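Local coordinates for alpha-1,3-glucanase (Streptomyces thermodiastaticus, PDB 7C7D), which probably hydrolyses internal alpha-1,3-glucosidic linkages of alpha-1,3-glucan, as a thermostable glycoside hydrolase of family GH87, at residues 196-205 with 261-269; 208-216 with 227-235. All blocks are in the same frame, centred on the assembly; numbering follows the deposited sequence.

Contact 1: 196-205 with 261-269; sequences EQVSAAAGQP and LQGAGSWYS
Tyr268 and Trp267 reach out of the turn that follows strand 259-263 and take hold of the linker 196-205, which runs from the beta-sandwich domain to the beta-helix. Packing is tightest at the tyrosine. Ala201 lays its CB over the centre of the ring, 3.8 Å from the Tyr268 centroid, while Tyr268 OH donates to Ser199 O at 2.8 Å; that acceptor lies at the ring edge, in its plane, with the donor tilted 28° from the carbonyl plane. Beside it, Val198 CG2 sits over one face of the indole, 3.7 Å from the centroid of the five-membered ring of Trp267. CG1 of the same valine, anti to the backbone N (chi1 172°), lies between the two aromatics, 4.0 Å from both Trp267 CG and Tyr268 OH. A backbone bond from Ala202 N to Ala264 O (3.0 Å) follows.

The remainder is looser and partly mediated by water. Water 1 links Glu196 OE2 to Trp267 NE1, while the same carboxylate oxygen forms a salt bridge with Arg346. Water 2 donates to both Ala200 O and Ala264 O beside exposed alanines. Farther on, Pro205 CG merely rests on the Gln262 amide, 3.9 Å from its OE1.

Around the contact, strand 109-117 meets Val198 and Trp267, and Leu168 of strand 163-169 touches both aromatic side chains. Trp267 also has a cation-pi contact with Arg166 and an edge-to-face contact with Trp323, whereas Pro205 leans on Trp241 of strand 238-242.

Contact 2: 208-216 with 227-235; sequences SVSVTDKGA and AFRDAIAAA
Val211 and Phe228 meet where helix 225-234, between strand 209-210 and its parallel neighbour 238-242, covers the first strand of the parallel beta-helix of the pectate lyase-like fold. The valine comes in over one face of the ring: CG1 stands over its centre, 3.8 Å from the Phe228 centroid and 13° off the normal. Phe228 leaves the helix pointing away from the strand, and its chi1 of -85°, with CG anti to the carbonyl carbon, lets the ring swing back to Val211. Ala216 CB comes to the ring edge instead, near its plane.

Along the helix, small side chains allow close approach. Ala231 CB receives Val211 CG1 and, more distantly, Val209 CG1, while Val209 CG2 turns to Ala235 CB at 3.8 Å, just past the helix end. Ala227 CB fits against the turn 214-216, touching Lys214 O and Ala216 N and meeting Ala216 CB at 3.7 Å.

Lys214 lies along the exposed flank. Bent at chi2 (-68°) and extended beyond, its chain passes Ala231 and brings CE to 3.9 Å from Ala234 CB. Its ammonium does not pair with Asp230, whose OD1 accepts from Gln226 NE2. No direct hydrogen bond crosses between the segments; water 3 spans them, donating to Lys214 O at 2.6 Å and to Asp230 OD2 at 2.8 Å.

Along the chain, 208-216 and 227-235 of contact 2 fall inside the loop closed by contact 1, between linker 196-205 and segment 261-269. The two centres lie about 18 Å apart, on the same side of the chain's centre. Strands 209-210, 238-242 and 259-263 run parallel and neighbouring, so both contacts share the first turns of the beta-helix. Contact 2 covers that end with helix 225-234, while contact 1 joins the sandwich domain to it through the linker. They meet where Gln204 NE2 packs on Ser210 CB; Ser208 OG also hydrogen-bonds to Pro205 O and Gln204 NE2, tying the linker's end to the start of strand 209-210.

Contact 1: 196-205 with 261-269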
loop_
_atom_site.group_PDB
_atom_site.type_symbol
_atom_site.label_atom_id
_atom_site.label_comp_id
_atom_site.label_asym_id
_atom_site.label_seq_id
_atom_site.Cartn_x
_atom_site.Cartn_y
_atom_site.Cartn_z
ATOM N N GLU A 196 -14.653 -5.648 11.046
ATOM C CA GLU A 196 -14.269 -6.941 10.493
ATOM C C GLU A 196 -14.918 -8.076 11.270
ATOM O O GLU A 196 -15.064 -8.006 12.496
ATOM C CB GLU A 196 -12.742 -7.133 10.530
ATOM C CG GLU A 196 -12.266 -8.399 9.821
ATOM C CD GLU A 196 -10.764 -8.450 9.610
ATOM O OE1 GLU A 196 -10.081 -7.427 9.841
ATOM O OE2 GLU A 196 -10.267 -9.523 9.203
ATOM N N GLN A 197 -15.294 -9.132 10.548
ATOM C CA GLN A 197 -15.708 -10.391 11.151
ATOM C C GLN A 197 -14.499 -11.315 11.174
ATOM O O GLN A 197 -14.072 -11.817 10.127
ATOM C CB GLN A 197 -16.841 -11.023 10.348
ATOM C CG GLN A 197 -17.399 -12.273 10.995
ATOM C CD GLN A 197 -18.024 -11.989 12.348
ATOM O OE1 GLN A 197 -17.946 -12.809 13.263
ATOM N NE2 GLN A 197 -18.660 -10.831 12.476
ATOM N N VAL A 198 -13.945 -11.531 12.363
ATOM C CA VAL A 198 -12.787 -12.395 12.551
ATOM C C VAL A 198 -13.273 -13.732 13.085
ATOM O O VAL A 198 -14.037 -13.782 14.056
ATOM C CB VAL A 198 -11.769 -11.754 13.508
ATOM C CG1 VAL A 198 -10.654 -12.740 13.844
ATOM C CG2 VAL A 198 -11.199 -10.488 12.889
ATOM N N SER A 199 -12.834 -14.812 12.448
ATOM C CA SER A 199 -13.195 -16.148 12.886
ATOM C C SER A 199 -12.615 -16.431 14.267
ATOM O O SER A 199 -11.629 -15.823 14.696
ATOM C CB SER A 199 -12.639 -17.175 11.904
ATOM O OG SER A 199 -13.458 -17.269 10.756
ATOM N N ALA A 200 -13.236 -17.374 14.968
ATOM C CA ALA A 200 -12.664 -17.856 16.214
ATOM C C ALA A 200 -11.283 -18.457 15.952
ATOM O O ALA A 200 -10.950 -18.854 14.831
ATOM C CB ALA A 200 -13.584 -18.899 16.852
ATOM N N ALA A 201 -10.470 -18.503 17.003
ATOM C CA ALA A 201 -9.135 -19.069 16.884
ATOM C C ALA A 201 -9.215 -20.504 16.374
ATOM O O ALA A 201 -10.029 -21.298 16.851
ATOM C CB ALA A 201 -8.435 -19.029 18.241
ATOM N N ALA A 202 -8.382 -20.827 15.389
ATOM C CA ALA A 202 -8.379 -22.161 14.813
ATOM C C ALA A 202 -7.661 -23.142 15.733
ATOM O O ALA A 202 -6.851 -22.762 16.582
ATOM C CB ALA A 202 -7.693 -22.155 13.447
ATOM N N GLY A 203 -7.978 -24.430 15.555
ATOM C CA GLY A 203 -7.325 -25.472 16.315
ATOM C C GLY A 203 -6.067 -25.995 15.644
ATOM O O GLY A 203 -5.870 -25.850 14.440
ATOM N N GLN A 204 -5.220 -26.625 16.447
ATOM C CA GLN A 204 -3.943 -27.117 15.950
ATOM C C GLN A 204 -4.163 -28.263 14.966
ATOM O O GLN A 204 -4.857 -29.231 15.297
ATOM C CB GLN A 204 -3.091 -27.602 17.118
ATOM C CG GLN A 204 -1.834 -28.318 16.684
ATOM C CD GLN A 204 -0.896 -28.617 17.832
ATOM O OE1 GLN A 204 -1.248 -28.455 19.000
ATOM N NE2 GLN A 204 0.313 -29.052 17.503
ATOM N N PRO A 205 -3.596 -28.194 13.763
ATOM C CA PRO A 205 -3.753 -29.298 12.809
ATOM C C PRO A 205 -3.043 -30.548 13.301
ATOM O O PRO A 205 -2.027 -30.483 13.997
ATOM C CB PRO A 205 -3.091 -28.763 11.531
ATOM C CG PRO A 205 -2.916 -27.291 11.744
ATOM C CD PRO A 205 -2.804 -27.086 13.211
ATOM N N LEU A 261 4.430 -22.502 8.417
ATOM C CA LEU A 261 4.349 -21.849 9.716
ATOM C C LEU A 261 2.932 -21.306 9.828
ATOM O O LEU A 261 2.567 -20.356 9.125
ATOM C CB LEU A 261 5.386 -20.733 9.809
ATOM C CG LEU A 261 5.742 -20.133 11.165
ATOM C CD1 LEU A 261 6.009 -21.210 12.186
ATOM C CD2 LEU A 261 6.953 -19.228 11.031
ATOM N N GLN A 262 2.132 -21.923 10.689
ATOM C CA GLN A 262 0.705 -21.659 10.748
ATOM C C GLN A 262 0.291 -21.243 12.149
ATOM O O GLN A 262 0.547 -21.964 13.123
ATOM C CB GLN A 262 -0.078 -22.898 10.338
ATOM C CG GLN A 262 -1.576 -22.721 10.442
ATOM C CD GLN A 262 -2.328 -23.834 9.763
ATOM O OE1 GLN A 262 -1.736 -24.670 9.080
ATOM N NE2 GLN A 262 -3.643 -23.857 9.942
ATOM N N GLY A 263 -0.369 -20.088 12.239
ATOM C CA GLY A 263 -0.985 -19.645 13.468
ATOM C C GLY A 263 -2.474 -19.963 13.508
ATOM O O GLY A 263 -3.051 -20.553 12.595
ATOM N N ALA A 264 -3.092 -19.550 14.609
ATOM C CA ALA A 264 -4.517 -19.742 14.843
ATOM C C ALA A 264 -5.360 -18.626 14.248
ATOM O O ALA A 264 -6.586 -18.619 14.438
ATOM C CB ALA A 264 -4.785 -19.840 16.348
ATOM N N GLY A 265 -4.735 -17.704 13.520
ATOM C CA GLY A 265 -5.375 -16.492 13.052
ATOM C C GLY A 265 -4.549 -15.290 13.454
ATOM O O GLY A 265 -3.985 -15.261 14.550
ATOM N N SER A 266 -4.470 -14.290 12.575
ATOM C CA SER A 266 -3.600 -13.148 12.813
ATOM C C SER A 266 -4.060 -12.257 13.962
ATOM O O SER A 266 -3.314 -11.350 14.347
ATOM C CB SER A 266 -3.465 -12.329 11.534
ATOM O OG SER A 266 -4.712 -11.751 11.202
ATOM N N TRP A 267 -5.257 -12.466 14.504
ATOM C CA TRP A 267 -5.685 -11.754 15.699
ATOM C C TRP A 267 -5.383 -12.525 16.976
ATOM O O TRP A 267 -5.630 -12.004 18.066
ATOM C CB TRP A 267 -7.180 -11.414 15.625
ATOM C CG TRP A 267 -7.493 -10.404 14.555
ATOM C CD1 TRP A 267 -7.355 -10.569 13.201
ATOM C CD2 TRP A 267 -7.985 -9.071 14.745
ATOM N NE1 TRP A 267 -7.736 -9.424 12.544
ATOM C CE2 TRP A 267 -8.130 -8.492 13.466
ATOM C CE3 TRP A 267 -8.325 -8.312 15.871
ATOM C CZ2 TRP A 267 -8.603 -7.193 13.282
ATOM C CZ3 TRP A 267 -8.794 -7.013 15.684
ATOM C CH2 TRP A 267 -8.928 -6.471 14.398
ATOM N N TYR A 268 -4.838 -13.733 16.868
ATOM C CA TYR A 268 -4.598 -14.598 18.021
ATOM C C TYR A 268 -3.144 -14.999 18.193
ATOM O O TYR A 268 -2.643 -15.005 19.322
ATOM C CB TYR A 268 -5.452 -15.868 17.911
ATOM C CG TYR A 268 -6.918 -15.583 17.742
ATOM C CD1 TYR A 268 -7.686 -15.119 18.802
ATOM C CD2 TYR A 268 -7.537 -15.760 16.514
ATOM C CE1 TYR A 268 -9.034 -14.853 18.645
ATOM C CE2 TYR A 268 -8.878 -15.495 16.348
ATOM C CZ TYR A 268 -9.622 -15.042 17.415
ATOM O OH TYR A 268 -10.963 -14.777 17.241
ATOM N N SER A 269 -2.462 -15.369 17.111
ATOM C CA SER A 269 -1.062 -15.776 17.160
ATOM C C SER A 269 -0.221 -14.602 16.684
ATOM O O SER A 269 -0.193 -14.299 15.489
ATOM C CB SER A 269 -0.836 -17.002 16.279
ATOM O OG SER A 269 -1.701 -18.064 16.650
HETATM O O HOH W 1 -7.708 -10.349 9.814
HETATM O O HOH W 2 -8.765 -18.043 12.881
#

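Contact 2: 208-216 with 227-235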
loop_
_atom_site.group_PDB
_atom_site.type_symbol
_atom_site.label_atom_id
_atom_site.label_comp_id
_atom_site.label_asym_id
_atom_site.label_seq_id
_atom_site.Cartn_x
_atom_site.Cartn_y
_atom_site.Cartn_z
ATOM N N SER A 208 1.078 -31.486 13.490
ATOM C CA SER A 208 1.936 -30.314 13.495
ATOM C C SER A 208 2.796 -30.278 14.758
ATOM O O SER A 208 2.485 -30.903 15.777
ATOM C CB SER A 208 1.105 -29.033 13.377
ATOM O OG SER A 208 0.166 -28.936 14.428
ATOM N N VAL A 209 3.901 -29.544 14.667
ATOM C CA VAL A 209 4.844 -29.375 15.768
ATOM C C VAL A 209 4.614 -27.991 16.355
ATOM O O VAL A 209 4.790 -26.985 15.663
ATOM C CB VAL A 209 6.294 -29.513 15.278
ATOM C CG1 VAL A 209 7.273 -29.223 16.413
ATOM C CG2 VAL A 209 6.531 -30.890 14.686
ATOM N N SER A 210 4.230 -27.929 17.626
ATOM C CA SER A 210 3.956 -26.647 18.262
ATOM C C SER A 210 5.247 -25.979 18.719
ATOM O O SER A 210 6.133 -26.631 19.282
ATOM C CB SER A 210 3.034 -26.844 19.464
ATOM O OG SER A 210 2.881 -25.631 20.181
ATOM N N VAL A 211 5.342 -24.663 18.487
ATOM C CA VAL A 211 6.503 -23.910 18.957
ATOM C C VAL A 211 6.601 -23.932 20.476
ATOM O O VAL A 211 7.701 -23.863 21.031
ATOM C CB VAL A 211 6.514 -22.466 18.407
ATOM C CG1 VAL A 211 6.655 -22.465 16.905
ATOM C CG2 VAL A 211 5.265 -21.713 18.832
ATOM N N THR A 212 5.464 -24.009 21.177
ATOM C CA THR A 212 5.521 -24.038 22.635
ATOM C C THR A 212 6.100 -25.348 23.149
ATOM O O THR A 212 6.699 -25.378 24.229
ATOM C CB THR A 212 4.147 -23.751 23.246
ATOM O OG1 THR A 212 3.183 -24.678 22.735
ATOM C CG2 THR A 212 3.712 -22.329 22.918
ATOM N N ASP A 213 5.945 -26.435 22.391
ATOM C CA ASP A 213 6.591 -27.688 22.763
ATOM C C ASP A 213 8.104 -27.618 22.606
ATOM O O ASP A 213 8.816 -28.429 23.205
ATOM C CB ASP A 213 6.022 -28.844 21.937
ATOM C CG ASP A 213 4.587 -29.177 22.307
ATOM O OD1 ASP A 213 4.105 -28.674 23.345
ATOM O OD2 ASP A 213 3.943 -29.947 21.565
ATOM N N LYS A 214 8.607 -26.668 21.822
ATOM C CA LYS A 214 10.035 -26.459 21.649
ATOM C C LYS A 214 10.562 -25.318 22.507
ATOM O O LYS A 214 11.693 -24.867 22.297
ATOM C CB LYS A 214 10.364 -26.213 20.175
ATOM C CG LYS A 214 10.004 -27.374 19.265
ATOM C CD LYS A 214 10.898 -28.574 19.530
ATOM C CE LYS A 214 10.531 -29.748 18.644
ATOM N NZ LYS A 214 11.480 -30.883 18.838
ATOM N N GLY A 215 9.769 -24.835 23.456
ATOM C CA GLY A 215 10.232 -23.852 24.408
ATOM C C GLY A 215 9.833 -22.421 24.133
ATOM O O GLY A 215 10.317 -21.523 24.828
ATOM N N ALA A 216 8.974 -22.173 23.148
ATOM C CA ALA A 216 8.538 -20.809 22.886
ATOM C C ALA A 216 7.689 -20.304 24.044
ATOM O O ALA A 216 6.935 -21.064 24.660
ATOM C CB ALA A 216 7.732 -20.744 21.588
ATOM N N ALA A 227 13.301 -21.447 19.730
ATOM C CA ALA A 227 12.205 -22.408 19.687
ATOM C C ALA A 227 11.597 -22.497 18.293
ATOM O O ALA A 227 11.306 -23.595 17.804
ATOM C CB ALA A 227 11.133 -22.038 20.710
ATOM N N PHE A 228 11.383 -21.352 17.640
ATOM C CA PHE A 228 10.858 -21.387 16.278
ATOM C C PHE A 228 11.836 -22.086 15.346
ATOM O O PHE A 228 11.438 -22.892 14.498
ATOM C CB PHE A 228 10.581 -19.968 15.780
ATOM C CG PHE A 228 9.233 -19.428 16.171
ATOM C CD1 PHE A 228 8.821 -19.421 17.497
ATOM C CD2 PHE A 228 8.376 -18.915 15.207
ATOM C CE1 PHE A 228 7.578 -18.916 17.849
ATOM C CE2 PHE A 228 7.135 -18.414 15.555
ATOM C CZ PHE A 228 6.733 -18.414 16.874
ATOM N N ARG A 229 13.125 -21.783 15.496
ATOM C CA ARG A 229 14.160 -22.447 14.715
ATOM C C ARG A 229 14.120 -23.956 14.931
ATOM O O ARG A 229 14.177 -24.735 13.972
ATOM C CB ARG A 229 15.502 -21.864 15.147
ATOM C CG ARG A 229 16.706 -22.169 14.305
ATOM C CD ARG A 229 17.837 -21.312 14.852
ATOM N NE ARG A 229 19.127 -21.575 14.237
ATOM C CZ ARG A 229 20.283 -21.266 14.812
ATOM N NH1 ARG A 229 20.290 -20.696 16.010
ATOM N NH2 ARG A 229 21.426 -21.529 14.196
ATOM N N ASP A 230 14.005 -24.384 16.191
ATOM C CA ASP A 230 13.959 -25.813 16.495
ATOM C C ASP A 230 12.705 -26.465 15.926
ATOM O O ASP A 230 12.757 -27.597 15.433
ATOM C CB ASP A 230 14.028 -26.032 18.007
ATOM C CG ASP A 230 15.380 -25.669 18.596
ATOM O OD1 ASP A 230 16.364 -25.573 17.834
ATOM O OD2 ASP A 230 15.458 -25.490 19.829
ATOM N N ALA A 231 11.562 -25.777 15.999
ATOM C CA ALA A 231 10.330 -26.338 15.457
ATOM C C ALA A 231 10.421 -26.499 13.947
ATOM O O ALA A 231 10.001 -27.525 13.400
ATOM C CB ALA A 231 9.139 -25.462 15.843
ATOM N N ILE A 232 10.971 -25.496 13.259
ATOM C CA ILE A 232 11.135 -25.578 11.810
ATOM C C ILE A 232 11.994 -26.778 11.435
ATOM O O ILE A 232 11.665 -27.534 10.511
ATOM C CB ILE A 232 11.705 -24.255 11.266
ATOM C CG1 ILE A 232 10.655 -23.150 11.381
ATOM C CG2 ILE A 232 12.179 -24.415 9.823
ATOM C CD1 ILE A 232 11.210 -21.759 11.137
ATOM N N ALA A 233 13.100 -26.981 12.157
ATOM C CA ALA A 233 13.963 -28.123 11.879
ATOM C C ALA A 233 13.248 -29.445 12.130
ATOM O O ALA A 233 13.489 -30.425 11.417
ATOM C CB ALA A 233 15.243 -28.030 12.715
ATOM N N ALA A 234 12.356 -29.489 13.121
ATOM C CA ALA A 234 11.655 -30.720 13.469
ATOM C C ALA A 234 10.424 -30.976 12.610
ATOM O O ALA A 234 9.868 -32.079 12.666
ATOM C CB ALA A 234 11.245 -30.692 14.943
ATOM N N ALA A 235 9.986 -29.997 11.822
ATOM C CA ALA A 235 8.763 -30.110 11.034
ATOM C C ALA A 235 9.028 -29.977 9.539
ATOM O O ALA A 235 8.167 -29.509 8.793
ATOM C CB ALA A 235 7.715 -29.100 11.496
HETATM O O HOH W 3 14.185 -24.109 21.969
#